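Local coordinates for protein purine nucleoside phosphorylase (Schistosoma mansoni, PDB 5KO5) that probably catalyses the reversible phosphorolysis of purine nucleosides to a free purine base and ribose 1-phosphate, and binds cytosine, at residues K48-I53 against L70-V75; G65-L70 against A82-L87. All coordinates share one frame; numbering follows the deposited sequence.

How the interactions relate
Strand 69-75 runs through both contacts, and Leu-70 belongs to each. Interaction 1 pairs it on one flank with strand 47-51; interaction 2 pairs it on the other with strand 78-84, its partner in a beta hairpin. The two centres lie about 10 Å apart, and backbone bonds tie them further, Val-71 with Ala-82 and Tyr-52 with Gly-68. Interaction 1 is largely buried and held by backbone ladder and aliphatic packing under helix 9-23. Interaction 2 is only partly buried: Leu-70 and Met-83 are in the core, whereas Val-67 is exposed and an Asn-Gln amide pair bonds on the more open face, where the strands give way to loops.

Interaction 1 (K48-I53 against L70-V75); sequences KVIPYI and LVLGSV
Lys-48, Val-49 and Ile-50 lie directly across from Leu-72, Val-71 and Leu-70, with the two strands running 160° apart in direction. Four backbone hydrogen bonds hold the register, a reciprocal couple at each end. Lys-48 N reaches Leu-72 O at 2.8 Å and Leu-72 N returns to Lys-48 O at 2.9 Å; Ile-50 N gives to Leu-70 O at 2.7 Å and Leu-70 N to Ile-50 O at 2.8 Å. Between these couples sits the non-hydrogen-bonded pair of Val-49 and Val-71, where Val-71 CA turns its hydrogen to Lys-48 O, 3.4 Å away.

The apolar packing is concentrated on the face carrying Ile-50, Leu-70 and Leu-72. Ile-50 CG1 stands anti to the carbonyl carbon (chi1 -52°), and the chain runs on extended (chi2 179°) to bring CD1 against Leu-72 CD1 at 3.8 Å, the two chains crossing obliquely. Helix 9-23 lies over this face, Tyr-18 on Ile-50 and Ile-19 on Leu-70. On the other face the valines only brush, Val-49 CG1 to Val-71 CG2 at 4.4 Å.

The aromatic contact comes after the strand ends, where Tyr-52 starts a 3-10 turn. Its ring lies beside the start of the neighbouring strand, CE1 coming within 3.5 Å of Leu-70 N. A hydrogen bond from its hydroxyl to Gly-85 O fixes the far end of the ring, and the ring of Phe-58 meets it with the planes turned well away from parallel.

Such a ladder is a regular antiparallel pairing: it adds strand 47-51 to strand 69-75 at the margin of the mixed central sheet of the alpha/beta phosphorylase superfamily fold.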
ATOM      1  N   LYS A  48      -2.969  10.188 -37.450  1.00 29.98           N
ATOM      2  CA  LYS A  48      -1.536   9.943 -37.478  1.00 31.47           C
ATOM      3  C   LYS A  48      -1.224   8.997 -36.332  1.00 26.83           C
ATOM      4  O   LYS A  48      -1.506   9.315 -35.171  1.00 26.62           O
ATOM      5  CB  LYS A  48      -0.768  11.255 -37.308  1.00 39.36           C
ATOM      6  CG  LYS A  48       0.733  11.083 -37.286  1.00 43.48           C
ATOM      7  CD  LYS A  48       1.223  10.473 -38.586  1.00 49.82           C
ATOM      8  CE  LYS A  48       2.653   9.992 -38.451  1.00 53.75           C
ATOM      9  NZ  LYS A  48       3.178   9.401 -39.713  1.00 57.48           N
ATOM     10  N   VAL A  49      -0.666   7.838 -36.656  1.00 28.76           N
ATOM     11  CA  VAL A  49      -0.351   6.800 -35.680  1.00 26.48           C
ATOM     12  C   VAL A  49       1.140   6.871 -35.381  1.00 25.97           C
ATOM     13  O   VAL A  49       1.970   6.738 -36.288  1.00 28.05           O
ATOM     14  CB  VAL A  49      -0.739   5.411 -36.209  1.00 32.35           C
ATOM     15  CG1 VAL A  49      -0.459   4.351 -35.160  1.00 31.17           C
ATOM     16  CG2 VAL A  49      -2.203   5.390 -36.627  1.00 30.05           C
ATOM     17  N   ILE A  50       1.484   7.072 -34.112  1.00 24.48           N
ATOM     18  CA  ILE A  50       2.881   7.199 -33.705  1.00 27.38           C
ATOM     19  C   ILE A  50       3.212   6.114 -32.687  1.00 23.67           C
ATOM     20  O   ILE A  50       2.783   6.210 -31.529  1.00 22.78           O
ATOM     21  CB  ILE A  50       3.152   8.592 -33.115  1.00 25.03           C
ATOM     22  CG1 ILE A  50       2.665   9.690 -34.064  1.00 27.31           C
ATOM     23  CG2 ILE A  50       4.630   8.757 -32.813  1.00 25.93           C
ATOM     24  CD1 ILE A  50       2.880  11.092 -33.524  1.00 29.90           C
ATOM     25  N   PRO A  51       3.981   5.086 -33.054  1.00 24.84           N
ATOM     26  CA  PRO A  51       4.338   4.050 -32.071  1.00 23.67           C
ATOM     27  C   PRO A  51       5.086   4.652 -30.888  1.00 24.39           C
ATOM     28  O   PRO A  51       5.963   5.503 -31.058  1.00 23.60           O
ATOM     29  CB  PRO A  51       5.233   3.097 -32.876  1.00 25.01           C
ATOM     30  CG  PRO A  51       4.826   3.309 -34.309  1.00 31.87           C
ATOM     31  CD  PRO A  51       4.473   4.765 -34.409  1.00 28.66           C
ATOM     32  N   TYR A  52       4.720   4.208 -29.677  1.00 21.60           N
ATOM     33  CA  TYR A  52       5.416   4.677 -28.477  1.00 20.65           C
ATOM     34  C   TYR A  52       6.920   4.507 -28.635  1.00 22.87           C
ATOM     35  O   TYR A  52       7.705   5.367 -28.222  1.00 20.81           O
ATOM     36  CB  TYR A  52       4.981   3.878 -27.242  1.00 20.11           C
ATOM     37  CG  TYR A  52       3.544   4.012 -26.784  1.00 19.65           C
ATOM     38  CD1 TYR A  52       2.746   5.080 -27.176  1.00 19.76           C
ATOM     39  CD2 TYR A  52       2.990   3.051 -25.936  1.00 23.45           C
ATOM     40  CE1 TYR A  52       1.427   5.181 -26.735  1.00 19.10           C
ATOM     41  CE2 TYR A  52       1.684   3.146 -25.499  1.00 20.88           C
ATOM     42  CZ  TYR A  52       0.905   4.207 -25.909  1.00 24.08           C
ATOM     43  OH  TYR A  52      -0.398   4.290 -25.476  1.00 23.95           O
ATOM     44  N   ILE A  53       7.334   3.394 -29.244  1.00 22.10           N
ATOM     45  CA  ILE A  53       8.743   3.060 -29.368  1.00 24.23           C
ATOM     46  C   ILE A  53       9.506   4.097 -30.183  1.00 23.97           C
ATOM     47  O   ILE A  53      10.727   4.216 -30.040  1.00 26.05           O
ATOM     48  CB  ILE A  53       8.867   1.620 -29.926  1.00 25.31           C
ATOM     49  CG1 ILE A  53      10.273   1.059 -29.698  1.00 27.39           C
ATOM     50  CG2 ILE A  53       8.474   1.577 -31.396  1.00 30.11           C
ATOM     51  CD1 ILE A  53      10.407  -0.426 -30.032  1.00 30.20           C
ATOM     52  N   LEU A  70       0.468   6.269 -29.961  1.00 22.22           N
ATOM     53  CA  LEU A  70      -0.266   7.516 -29.804  1.00 21.40           C
ATOM     54  C   LEU A  70      -0.938   7.821 -31.136  1.00 24.90           C
ATOM     55  O   LEU A  70      -0.286   7.788 -32.182  1.00 29.98           O
ATOM     56  CB  LEU A  70       0.710   8.638 -29.462  1.00 27.21           C
ATOM     57  CG  LEU A  70       0.269   9.711 -28.474  1.00 29.90           C
ATOM     58  CD1 LEU A  70      -0.081   9.093 -27.123  1.00 23.07           C
ATOM     59  CD2 LEU A  70       1.377  10.744 -28.321  1.00 25.89           C
ATOM     60  N   VAL A  71      -2.238   8.101 -31.104  1.00 21.77           N
ATOM     61  CA  VAL A  71      -3.011   8.364 -32.314  1.00 22.99           C
ATOM     62  C   VAL A  71      -3.589   9.770 -32.218  1.00 25.90           C
ATOM     63  O   VAL A  71      -4.298  10.091 -31.256  1.00 24.98           O
ATOM     64  CB  VAL A  71      -4.120   7.319 -32.517  1.00 23.82           C
ATOM     65  CG1 VAL A  71      -4.840   7.552 -33.841  1.00 25.26           C
ATOM     66  CG2 VAL A  71      -3.539   5.907 -32.451  1.00 26.72           C
ATOM     67  N   LEU A  72      -3.281  10.609 -33.205  1.00 23.57           N
ATOM     68  CA  LEU A  72      -3.765  11.979 -33.244  1.00 23.79           C
ATOM     69  C   LEU A  72      -4.616  12.190 -34.485  1.00 27.16           C
ATOM     70  O   LEU A  72      -4.348  11.619 -35.547  1.00 27.12           O
ATOM     71  CB  LEU A  72      -2.609  12.989 -33.263  1.00 25.86           C
ATOM     72  CG  LEU A  72      -1.747  13.007 -31.999  1.00 26.03           C
ATOM     73  CD1 LEU A  72      -0.512  12.138 -32.169  1.00 33.43           C
ATOM     74  CD2 LEU A  72      -1.372  14.429 -31.629  1.00 27.45           C
ATOM     75  N   GLY A  73      -5.636  13.032 -34.345  1.00 25.73           N
ATOM     76  CA  GLY A  73      -6.498  13.346 -35.475  1.00 27.05           C
ATOM     77  C   GLY A  73      -7.731  14.087 -35.013  1.00 31.48           C
ATOM     78  O   GLY A  73      -7.716  14.756 -33.979  1.00 28.64           O
ATOM     79  N   SER A  74      -8.804  13.951 -35.786  1.00 29.85           N
ATOM     80  CA  SER A  74     -10.036  14.685 -35.535  1.00 33.83           C
ATOM     81  C   SER A  74     -11.169  13.721 -35.223  1.00 34.69           C
ATOM     82  O   SER A  74     -11.345  12.714 -35.920  1.00 33.95           O
ATOM     83  CB  SER A  74     -10.416  15.556 -36.737  1.00 40.22           C
ATOM     84  OG  SER A  74      -9.499  16.625 -36.900  1.00 51.93           O
ATOM     85  N   VAL A  75     -11.932  14.033 -34.179  1.00 30.75           N
ATOM     86  CA  VAL A  75     -13.180  13.350 -33.863  1.00 33.89           C
ATOM     87  C   VAL A  75     -14.231  14.413 -33.598  1.00 32.51           C
ATOM     88  O   VAL A  75     -14.025  15.295 -32.757  1.00 31.26           O
ATOM     89  CB  VAL A  75     -13.045  12.436 -32.631  1.00 34.66           C
ATOM     90  CG1 VAL A  75     -14.421  11.919 -32.213  1.00 35.07           C
ATOM     91  CG2 VAL A  75     -12.095  11.290 -32.919  1.00 35.65           C
TER

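Interaction 2 (G65-L70 against A82-L87); sequences GHVGNL and AMQGRL
Asn-69 and Gln-84 face each other as a hydrogen-bonded antiparallel pair, and their side chains lie side by side, pointing the same way. Asn-69 ND2 gives a nearly straight hydrogen bond to Gln-84 OE1, 3.0 Å long with 174° at the hydrogen. The acceptor lies in the plane of the asparagine amide, although the two amide planes are turned 56° from each other. Gln-84 reaches this position with CG anti to its backbone N (chi1 -171°) and an extended chain beyond. Val-67 crosses that chain at about a right angle, its CG2 3.7 Å from Gln-84 OE1.

Beneath the amides the backbones clasp: Asn-69 N bonds to Gln-84 O at 2.9 Å, and Gln-84 N to Asn-69 O at 2.7 Å. Just beyond this pair both chains leave the sheet at a glycine, Gly-68 before one strand and Gly-85 after the other. Gly-85, with no CB on the side facing Val-67, brings its CA within 3.4 Å of Val-67 O.

On the opposite face Leu-70 CD1 rests 4.0 Å from Met-83 CG and 3.6 Å from Ala-82 O. Pro-101 and Met-105 of helix 95-108 pack against Met-83. Farther on, Arg-86 turns away to a salt bridge with Glu-226 and a hydrogen bond to Thr-116 O.

Chemically, the open end of the hairpin, away from its turn, is locked twice, by main-chain bonds and by an uncharged amide bridge, which should hold the rotation of both side chains without depending on ionisation.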
ATOM      1  N   GLY A  65       4.293  -6.254 -24.133  1.00 26.32           N
ATOM      2  CA  GLY A  65       3.913  -6.453 -25.514  1.00 27.34           C
ATOM      3  C   GLY A  65       2.590  -5.775 -25.833  1.00 26.54           C
ATOM      4  O   GLY A  65       2.136  -4.859 -25.141  1.00 25.27           O
ATOM      5  N   HIS A  66       1.970  -6.252 -26.912  1.00 27.67           N
ATOM      6  CA  HIS A  66       0.703  -5.726 -27.415  1.00 27.82           C
ATOM      7  C   HIS A  66       0.849  -4.288 -27.913  1.00 28.65           C
ATOM      8  O   HIS A  66       1.955  -3.739 -27.931  1.00 27.93           O
ATOM      9  CB  HIS A  66      -0.424  -5.904 -26.387  1.00 27.21           C
ATOM     10  CG  HIS A  66      -0.601  -7.323 -25.931  1.00 28.79           C
ATOM     11  ND1 HIS A  66      -1.404  -8.225 -26.594  1.00 31.34           N
ATOM     12  CD2 HIS A  66      -0.067  -7.994 -24.882  1.00 28.74           C
ATOM     13  CE1 HIS A  66      -1.360  -9.391 -25.973  1.00 32.09           C
ATOM     14  NE2 HIS A  66      -0.558  -9.276 -24.929  1.00 30.40           N
ATOM     15  N   VAL A  67      -0.260  -3.671 -28.323  1.00 28.21           N
ATOM     16  CA  VAL A  67      -0.183  -2.413 -29.061  1.00 27.88           C
ATOM     17  C   VAL A  67       0.282  -1.271 -28.160  1.00 27.47           C
ATOM     18  O   VAL A  67       0.010  -1.240 -26.951  1.00 26.17           O
ATOM     19  CB  VAL A  67      -1.531  -2.103 -29.740  1.00 30.13           C
ATOM     20  CG1 VAL A  67      -2.600  -1.790 -28.699  1.00 29.59           C
ATOM     21  CG2 VAL A  67      -1.388  -0.965 -30.750  1.00 28.45           C
ATOM     22  N   GLY A  68       0.997  -0.322 -28.757  1.00 23.55           N
ATOM     23  CA  GLY A  68       1.444   0.861 -28.047  1.00 22.35           C
ATOM     24  C   GLY A  68       1.664   2.030 -28.985  1.00 24.07           C
ATOM     25  O   GLY A  68       2.785   2.252 -29.455  1.00 25.86           O
ATOM     26  N   ASN A  69       0.595   2.775 -29.285  1.00 22.08           N
ATOM     27  CA  ASN A  69       0.641   3.878 -30.235  1.00 23.47           C
ATOM     28  C   ASN A  69      -0.056   5.090 -29.644  1.00 21.21           C
ATOM     29  O   ASN A  69      -1.041   4.956 -28.914  1.00 22.18           O
ATOM     30  CB  ASN A  69      -0.128   3.548 -31.519  1.00 24.24           C
ATOM     31  CG  ASN A  69       0.491   2.424 -32.312  1.00 26.26           C
ATOM     32  OD1 ASN A  69       1.710   2.373 -32.503  1.00 29.12           O
ATOM     33  ND2 ASN A  69      -0.347   1.522 -32.798  1.00 30.95           N
ATOM     34  N   LEU A  70       0.468   6.269 -29.961  1.00 22.22           N
ATOM     35  CA  LEU A  70      -0.266   7.516 -29.804  1.00 21.40           C
ATOM     36  C   LEU A  70      -0.938   7.821 -31.136  1.00 24.90           C
ATOM     37  O   LEU A  70      -0.286   7.788 -32.182  1.00 29.98           O
ATOM     38  CB  LEU A  70       0.710   8.638 -29.462  1.00 27.21           C
ATOM     39  CG  LEU A  70       0.269   9.711 -28.474  1.00 29.90           C
ATOM     40  CD1 LEU A  70      -0.081   9.093 -27.123  1.00 23.07           C
ATOM     41  CD2 LEU A  70       1.377  10.744 -28.321  1.00 25.89           C
ATOM     42  N   ALA A  82      -4.985  10.180 -28.601  1.00 20.20           N
ATOM     43  CA  ALA A  82      -5.421   8.977 -27.902  1.00 20.06           C
ATOM     44  C   ALA A  82      -4.227   8.097 -27.565  1.00 21.74           C
ATOM     45  O   ALA A  82      -3.295   7.971 -28.365  1.00 21.00           O
ATOM     46  CB  ALA A  82      -6.369   8.160 -28.784  1.00 21.53           C
ATOM     47  N   MET A  83      -4.274   7.453 -26.399  1.00 19.13           N
ATOM     48  CA  MET A  83      -3.328   6.386 -26.085  1.00 19.02           C
ATOM     49  C   MET A  83      -3.941   5.061 -26.511  1.00 21.83           C
ATOM     50  O   MET A  83      -4.959   4.636 -25.959  1.00 26.23           O
ATOM     51  CB  MET A  83      -2.985   6.367 -24.599  1.00 18.22           C
ATOM     52  CG  MET A  83      -2.253   7.606 -24.151  1.00 17.97           C
ATOM     53  SD  MET A  83      -1.592   7.504 -22.473  1.00 20.66           S
ATOM     54  CE  MET A  83      -0.221   6.363 -22.710  1.00 18.89           C
ATOM     55  N   GLN A  84      -3.332   4.414 -27.503  1.00 20.63           N
ATOM     56  CA  GLN A  84      -3.759   3.097 -27.954  1.00 21.69           C
ATOM     57  C   GLN A  84      -2.811   2.086 -27.317  1.00 22.19           C
ATOM     58  O   GLN A  84      -1.696   1.873 -27.797  1.00 22.97           O
ATOM     59  CB  GLN A  84      -3.714   3.020 -29.475  1.00 24.82           C
ATOM     60  CG  GLN A  84      -4.352   1.775 -30.030  1.00 26.77           C
ATOM     61  CD  GLN A  84      -4.323   1.763 -31.530  1.00 32.17           C
ATOM     62  OE1 GLN A  84      -3.272   1.955 -32.144  1.00 30.16           O
ATOM     63  NE2 GLN A  84      -5.482   1.552 -32.137  1.00 34.96           N
ATOM     64  N   GLY A  85      -3.255   1.466 -26.231  1.00 27.00           N
ATOM     65  CA  GLY A  85      -2.350   0.672 -25.429  1.00 27.22           C
ATOM     66  C   GLY A  85      -2.051   1.377 -24.123  1.00 25.86           C
ATOM     67  O   GLY A  85      -1.034   2.059 -23.969  1.00 31.02           O
ATOM     68  N   ARG A  86      -2.964   1.217 -23.180  1.00 24.34           N
ATOM     69  CA  ARG A  86      -2.894   1.884 -21.894  1.00 23.19           C
ATOM     70  C   ARG A  86      -1.779   1.289 -21.035  1.00 19.12           C
ATOM     71  O   ARG A  86      -1.488   0.094 -21.098  1.00 22.07           O
ATOM     72  CB  ARG A  86      -4.226   1.650 -21.199  1.00 28.76           C
ATOM     73  CG  ARG A  86      -4.432   2.384 -19.940  1.00 27.73           C
ATOM     74  CD  ARG A  86      -5.831   2.102 -19.499  1.00 32.95           C
ATOM     75  NE  ARG A  86      -6.277   3.073 -18.521  1.00 26.68           N
ATOM     76  CZ  ARG A  86      -7.549   3.253 -18.210  1.00 25.35           C
ATOM     77  NH1 ARG A  86      -8.481   2.520 -18.810  1.00 26.30           N
ATOM     78  NH2 ARG A  86      -7.879   4.157 -17.308  1.00 30.25           N
ATOM     79  N   LEU A  87      -1.161   2.132 -20.219  1.00 18.59           N
ATOM     80  CA  LEU A  87      -0.136   1.685 -19.285  1.00 16.24           C
ATOM     81  C   LEU A  87      -0.787   1.470 -17.926  1.00 15.34           C
ATOM     82  O   LEU A  87      -1.319   2.415 -17.335  1.00 16.58           O
ATOM     83  CB  LEU A  87       0.974   2.726 -19.177  1.00 16.59           C
ATOM     84  CG  LEU A  87       1.577   3.171 -20.507  1.00 25.05           C
ATOM     85  CD1 LEU A  87       2.560   4.300 -20.249  1.00 28.08           C
ATOM     86  CD2 LEU A  87       2.251   2.008 -21.191  1.00 26.50           C
TER